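Local coordinates for protein carbohydrate kinase, FGGY (Novosphingobium aromaticivorans, PDB 3H6E) that probably phosphorylates a carbohydrate substrate as an FGGY-type sugar kinase, at residues A296-I308 with M337-Y349. Residues are numbered along the deposited sequence; the frame is centred on the assembly and turned at random.
Sequences ARFMGGREIETLI and MILPTLMRGFGPY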
loop_
_atom_site.group_PDB
_atom_site.type_symbol
_atom_site.label_atom_id
_atom_site.label_comp_id
_atom_site.label_asym_id
_atom_site.label_seq_id
_atom_site.Cartn_x
_atom_site.Cartn_y
_atom_site.Cartn_z
ATOM N N ALA A 296 2.392 -9.164 5.170
ATOM C CA ALA A 296 2.132 -9.249 6.601
ATOM C C ALA A 296 2.292 -7.866 7.205
ATOM O O ALA A 296 3.296 -7.197 6.963
ATOM C CB ALA A 296 3.085 -10.223 7.259
ATOM N N ARG A 297 1.304 -7.425 7.976
ATOM C CA ARG A 297 1.412 -6.133 8.646
ATOM C C ARG A 297 1.224 -6.184 10.158
ATOM O O ARG A 297 0.811 -7.196 10.729
ATOM C CB ARG A 297 0.470 -5.079 8.033
ATOM C CG ARG A 297 -0.594 -5.593 7.073
ATOM C CD ARG A 297 -1.678 -6.397 7.767
ATOM N NE ARG A 297 -2.720 -5.587 8.404
ATOM C CZ ARG A 297 -3.737 -5.022 7.754
ATOM N NH1 ARG A 297 -3.831 -5.141 6.438
ATOM N NH2 ARG A 297 -4.654 -4.324 8.415
ATOM N N PHE A 298 1.564 -5.067 10.786
ATOM C CA PHE A 298 1.258 -4.804 12.183
ATOM C C PHE A 298 1.377 -3.295 12.360
ATOM O O PHE A 298 2.121 -2.641 11.631
ATOM C CB PHE A 298 2.198 -5.565 13.128
ATOM C CG PHE A 298 3.587 -4.997 13.207
ATOM C CD1 PHE A 298 4.511 -5.246 12.206
ATOM C CD2 PHE A 298 3.979 -4.238 14.300
ATOM C CE1 PHE A 298 5.797 -4.732 12.283
ATOM C CE2 PHE A 298 5.263 -3.723 14.384
ATOM C CZ PHE A 298 6.173 -3.970 13.369
HETATM N N MSE A 299 0.628 -2.740 13.302
HETATM C CA MSE A 299 0.566 -1.291 13.440
HETATM C C MSE A 299 1.757 -0.725 14.191
HETATM O O MSE A 299 1.604 -0.090 15.234
HETATM C CB MSE A 299 -0.743 -0.875 14.100
HETATM C CG MSE A 299 -1.888 -0.785 13.113
HETATM SE SE MSE A 299 -3.376 0.239 13.814
HETATM C CE MSE A 299 -4.160 -1.163 14.901
ATOM N N GLY A 300 2.941 -0.948 13.636
ATOM C CA GLY A 300 4.182 -0.532 14.258
ATOM C C GLY A 300 4.187 0.897 14.751
ATOM O O GLY A 300 4.403 1.141 15.935
ATOM N N GLY A 301 3.952 1.841 13.846
ATOM C CA GLY A 301 4.004 3.253 14.181
ATOM C C GLY A 301 3.068 3.651 15.305
ATOM O O GLY A 301 3.363 4.564 16.076
ATOM N N ARG A 302 1.936 2.965 15.400
ATOM C CA ARG A 302 0.943 3.267 16.420
ATOM C C ARG A 302 1.424 2.846 17.806
ATOM O O ARG A 302 1.172 3.530 18.799
ATOM C CB ARG A 302 -0.381 2.576 16.095
ATOM C CG ARG A 302 -1.349 2.522 17.262
ATOM C CD ARG A 302 -1.806 3.910 17.672
ATOM N NE ARG A 302 -2.638 4.539 16.649
ATOM C CZ ARG A 302 -3.961 4.413 16.583
ATOM N NH1 ARG A 302 -4.608 3.683 17.485
ATOM N NH2 ARG A 302 -4.638 5.023 15.618
ATOM N N GLU A 303 2.120 1.715 17.868
ATOM C CA GLU A 303 2.612 1.204 19.141
ATOM C C GLU A 303 3.767 2.058 19.645
ATOM O O GLU A 303 3.813 2.439 20.815
ATOM C CB GLU A 303 3.042 -0.254 18.998
ATOM C CG GLU A 303 2.038 -1.107 18.232
ATOM C CD GLU A 303 2.254 -2.591 18.438
ATOM O OE1 GLU A 303 2.538 -2.995 19.585
ATOM O OE2 GLU A 303 2.136 -3.354 17.457
ATOM N N ILE A 304 4.697 2.362 18.749
ATOM C CA ILE A 304 5.802 3.246 19.079
ATOM C C ILE A 304 5.285 4.567 19.656
ATOM O O ILE A 304 5.792 5.051 20.669
ATOM C CB ILE A 304 6.685 3.512 17.846
ATOM C CG1 ILE A 304 7.424 2.230 17.440
ATOM C CG2 ILE A 304 7.663 4.638 18.130
ATOM C CD1 ILE A 304 8.367 2.394 16.255
ATOM N N GLU A 305 4.264 5.133 19.015
ATOM C CA GLU A 305 3.699 6.409 19.440
ATOM C C GLU A 305 3.060 6.310 20.820
ATOM O O GLU A 305 3.077 7.270 21.589
ATOM C CB GLU A 305 2.665 6.907 18.434
ATOM C CG GLU A 305 2.286 8.367 18.628
ATOM C CD GLU A 305 0.880 8.674 18.155
ATOM O OE1 GLU A 305 0.738 9.346 17.111
ATOM O OE2 GLU A 305 -0.083 8.235 18.828
ATOM N N THR A 306 2.483 5.153 21.127
ATOM C CA THR A 306 1.950 4.926 22.461
ATOM C C THR A 306 3.087 5.077 23.463
ATOM O O THR A 306 2.926 5.703 24.510
ATOM C CB THR A 306 1.329 3.526 22.603
ATOM O OG1 THR A 306 0.407 3.294 21.531
ATOM C CG2 THR A 306 0.598 3.398 23.936
ATOM N N LEU A 307 4.243 4.514 23.117
ATOM C CA LEU A 307 5.419 4.542 23.984
ATOM C C LEU A 307 6.029 5.935 24.156
ATOM O O LEU A 307 6.325 6.350 25.271
ATOM C CB LEU A 307 6.496 3.579 23.472
ATOM C CG LEU A 307 6.416 2.093 23.833
ATOM C CD1 LEU A 307 5.592 1.898 25.095
ATOM C CD2 LEU A 307 5.856 1.271 22.683
ATOM N N ILE A 308 6.230 6.650 23.055
ATOM C CA ILE A 308 6.912 7.944 23.109
ATOM C C ILE A 308 5.955 9.130 23.271
ATOM O O ILE A 308 6.390 10.271 23.416
ATOM C CB ILE A 308 7.858 8.153 21.903
ATOM C CG1 ILE A 308 7.143 7.856 20.588
ATOM C CG2 ILE A 308 9.088 7.272 22.037
ATOM C CD1 ILE A 308 6.405 9.036 20.019
HETATM N N MSE A 337 13.279 -4.383 27.922
HETATM C CA MSE A 337 12.516 -4.664 26.710
HETATM C C MSE A 337 10.990 -4.556 26.838
HETATM O O MSE A 337 10.450 -4.378 27.932
HETATM C CB MSE A 337 12.898 -6.039 26.173
HETATM C CG MSE A 337 12.438 -7.174 27.052
HETATM SE SE MSE A 337 13.231 -8.858 26.504
HETATM C CE MSE A 337 11.863 -10.049 27.217
ATOM N N ILE A 338 10.318 -4.676 25.693
ATOM C CA ILE A 338 8.870 -4.504 25.578
ATOM C C ILE A 338 8.224 -5.748 24.986
ATOM O O ILE A 338 8.681 -6.258 23.967
ATOM C CB ILE A 338 8.533 -3.338 24.630
ATOM C CG1 ILE A 338 9.244 -2.057 25.068
ATOM C CG2 ILE A 338 7.023 -3.139 24.529
ATOM C CD1 ILE A 338 9.306 -0.994 23.982
ATOM N N LEU A 339 7.152 -6.225 25.607
ATOM C CA LEU A 339 6.422 -7.376 25.085
ATOM C C LEU A 339 5.152 -6.950 24.340
ATOM O O LEU A 339 4.444 -6.047 24.782
ATOM C CB LEU A 339 6.076 -8.343 26.217
ATOM C CG LEU A 339 7.227 -8.731 27.148
ATOM C CD1 LEU A 339 6.786 -9.826 28.099
ATOM C CD2 LEU A 339 8.447 -9.174 26.360
ATOM N N PRO A 340 4.874 -7.597 23.198
ATOM C CA PRO A 340 3.677 -7.367 22.376
ATOM C C PRO A 340 2.413 -7.782 23.122
ATOM O O PRO A 340 2.488 -8.684 23.953
ATOM C CB PRO A 340 3.889 -8.301 21.177
ATOM C CG PRO A 340 5.353 -8.590 21.157
ATOM C CD PRO A 340 5.772 -8.594 22.594
ATOM N N THR A 341 1.276 -7.156 22.827
ATOM C CA THR A 341 1.185 -6.115 21.811
ATOM C C THR A 341 0.523 -4.868 22.384
ATOM O O THR A 341 -0.178 -4.933 23.395
ATOM C CB THR A 341 0.340 -6.582 20.605
ATOM O OG1 THR A 341 0.369 -5.581 19.580
ATOM C CG2 THR A 341 -1.101 -6.817 21.024
ATOM N N LEU A 342 0.736 -3.733 21.726
ATOM C CA LEU A 342 0.121 -2.480 22.153
ATOM C C LEU A 342 -1.105 -2.126 21.309
ATOM O O LEU A 342 -1.740 -1.098 21.530
ATOM C CB LEU A 342 1.143 -1.339 22.142
ATOM C CG LEU A 342 2.309 -1.513 23.119
ATOM C CD1 LEU A 342 3.464 -2.258 22.457
ATOM C CD2 LEU A 342 2.778 -0.167 23.657
HETATM N N MSE A 343 -1.427 -2.986 20.344
HETATM C CA MSE A 343 -2.633 -2.839 19.530
HETATM C C MSE A 343 -3.428 -4.138 19.444
HETATM O O MSE A 343 -3.412 -4.809 18.409
HETATM C CB MSE A 343 -2.285 -2.375 18.114
HETATM C CG MSE A 343 -2.265 -0.872 17.924
HETATM SE SE MSE A 343 -3.812 0.057 18.681
HETATM C CE MSE A 343 -5.276 -0.821 17.747
ATOM N N ARG A 344 -4.127 -4.477 20.526
ATOM C CA ARG A 344 -4.951 -5.685 20.582
ATOM C C ARG A 344 -5.687 -5.933 19.273
ATOM O O ARG A 344 -6.369 -5.047 18.763
ATOM C CB ARG A 344 -5.972 -5.589 21.718
ATOM C CG ARG A 344 -5.427 -5.931 23.084
ATOM C CD ARG A 344 -5.295 -7.430 23.272
ATOM N NE ARG A 344 -6.587 -8.083 23.475
ATOM C CZ ARG A 344 -6.721 -9.316 23.954
ATOM N NH1 ARG A 344 -5.647 -10.020 24.283
ATOM N NH2 ARG A 344 -7.925 -9.848 24.111
ATOM N N GLY A 345 -5.547 -7.140 18.735
ATOM C CA GLY A 345 -6.258 -7.523 17.531
ATOM C C GLY A 345 -5.518 -7.268 16.228
ATOM O O GLY A 345 -6.047 -7.535 15.153
ATOM N N PHE A 346 -4.291 -6.766 16.314
ATOM C CA PHE A 346 -3.540 -6.419 15.114
ATOM C C PHE A 346 -2.124 -6.974 15.143
ATOM O O PHE A 346 -1.500 -7.066 16.203
ATOM C CB PHE A 346 -3.497 -4.899 14.935
ATOM C CG PHE A 346 -4.852 -4.269 14.802
ATOM C CD1 PHE A 346 -5.406 -4.044 13.551
ATOM C CD2 PHE A 346 -5.575 -3.908 15.924
ATOM C CE1 PHE A 346 -6.654 -3.464 13.425
ATOM C CE2 PHE A 346 -6.823 -3.329 15.807
ATOM C CZ PHE A 346 -7.362 -3.107 14.552
ATOM N N GLY A 347 -1.619 -7.335 13.970
ATOM C CA GLY A 347 -0.263 -7.829 13.852
ATOM C C GLY A 347 -0.131 -9.320 14.088
ATOM O O GLY A 347 -1.130 -10.042 14.163
ATOM N N PRO A 348 1.117 -9.792 14.199
ATOM C CA PRO A 348 1.445 -11.204 14.413
ATOM C C PRO A 348 1.066 -11.680 15.812
ATOM O O PRO A 348 0.849 -12.875 15.999
ATOM C CB PRO A 348 2.968 -11.240 14.247
ATOM C CG PRO A 348 3.315 -9.979 13.530
ATOM C CD PRO A 348 2.321 -8.974 13.990
ATOM N N TYR A 349 0.988 -10.765 16.774
ATOM C CA TYR A 349 0.682 -11.135 18.155
ATOM C C TYR A 349 -0.577 -10.448 18.665
ATOM O O TYR A 349 -0.518 -9.712 19.652
ATOM C CB TYR A 349 1.847 -10.767 19.075
ATOM C CG TYR A 349 3.193 -11.276 18.617
ATOM C CD1 TYR A 349 3.668 -12.513 19.033
ATOM C CD2 TYR A 349 3.992 -10.517 17.775
ATOM C CE1 TYR A 349 4.899 -12.980 18.616
ATOM C CE2 TYR A 349 5.226 -10.974 17.355
ATOM C CZ TYR A 349 5.672 -12.205 17.780
ATOM O OH TYR A 349 6.900 -12.660 17.372
HETATM O O HOH W 1 -0.035 -4.282 15.705
#
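Phe346 turns one face of its ring to the selenomethionine Met299, whose chain is bent at its last torsion (chi3 -80°); the methyl CE is modelled over the ring centre, too close for its exact position to be trusted, but SE stands 4.9 Å from the ring centroid, above the same face, which makes this a Met-aromatic contact. Met343 O lies at the edge of that ring, in its plane. The Phe298 ring has Glu303 OE2 in plane at its edge, while Phe298 CB packs 3.5 Å from Pro348 CD. Glu303 provides the third flat group: Leu342 N donates to Glu303 OE1 over 2.9 Å at 157°, arriving 52° out of the carboxylate plane. Tyr373 of helix 363-384 also hydrogen-bonds OE1. One water accepts from Met299 N and donates to Glu303 OE2, with a weak further bond to Phe346 O. Thr341 OG1 accepts from Met343 N at 3.2 Å, nearly straight, forming an ST turn next to the carboxylate. Farther along the helix, Leu342 CD2 meets Leu307 CD2 at 3.5 Å, the two side chains crossing at about a right angle. Beside the end of strand 292-298, a CA-H...O contact runs from Gly347 CA to Arg297 O at 3.4 Å, nearly straight at the hydrogen. Glu303 thus ties the first turn of helix 300-308 to the loop after strand 337-339; these donors around its buried carboxylate would probably stabilise the ionised form.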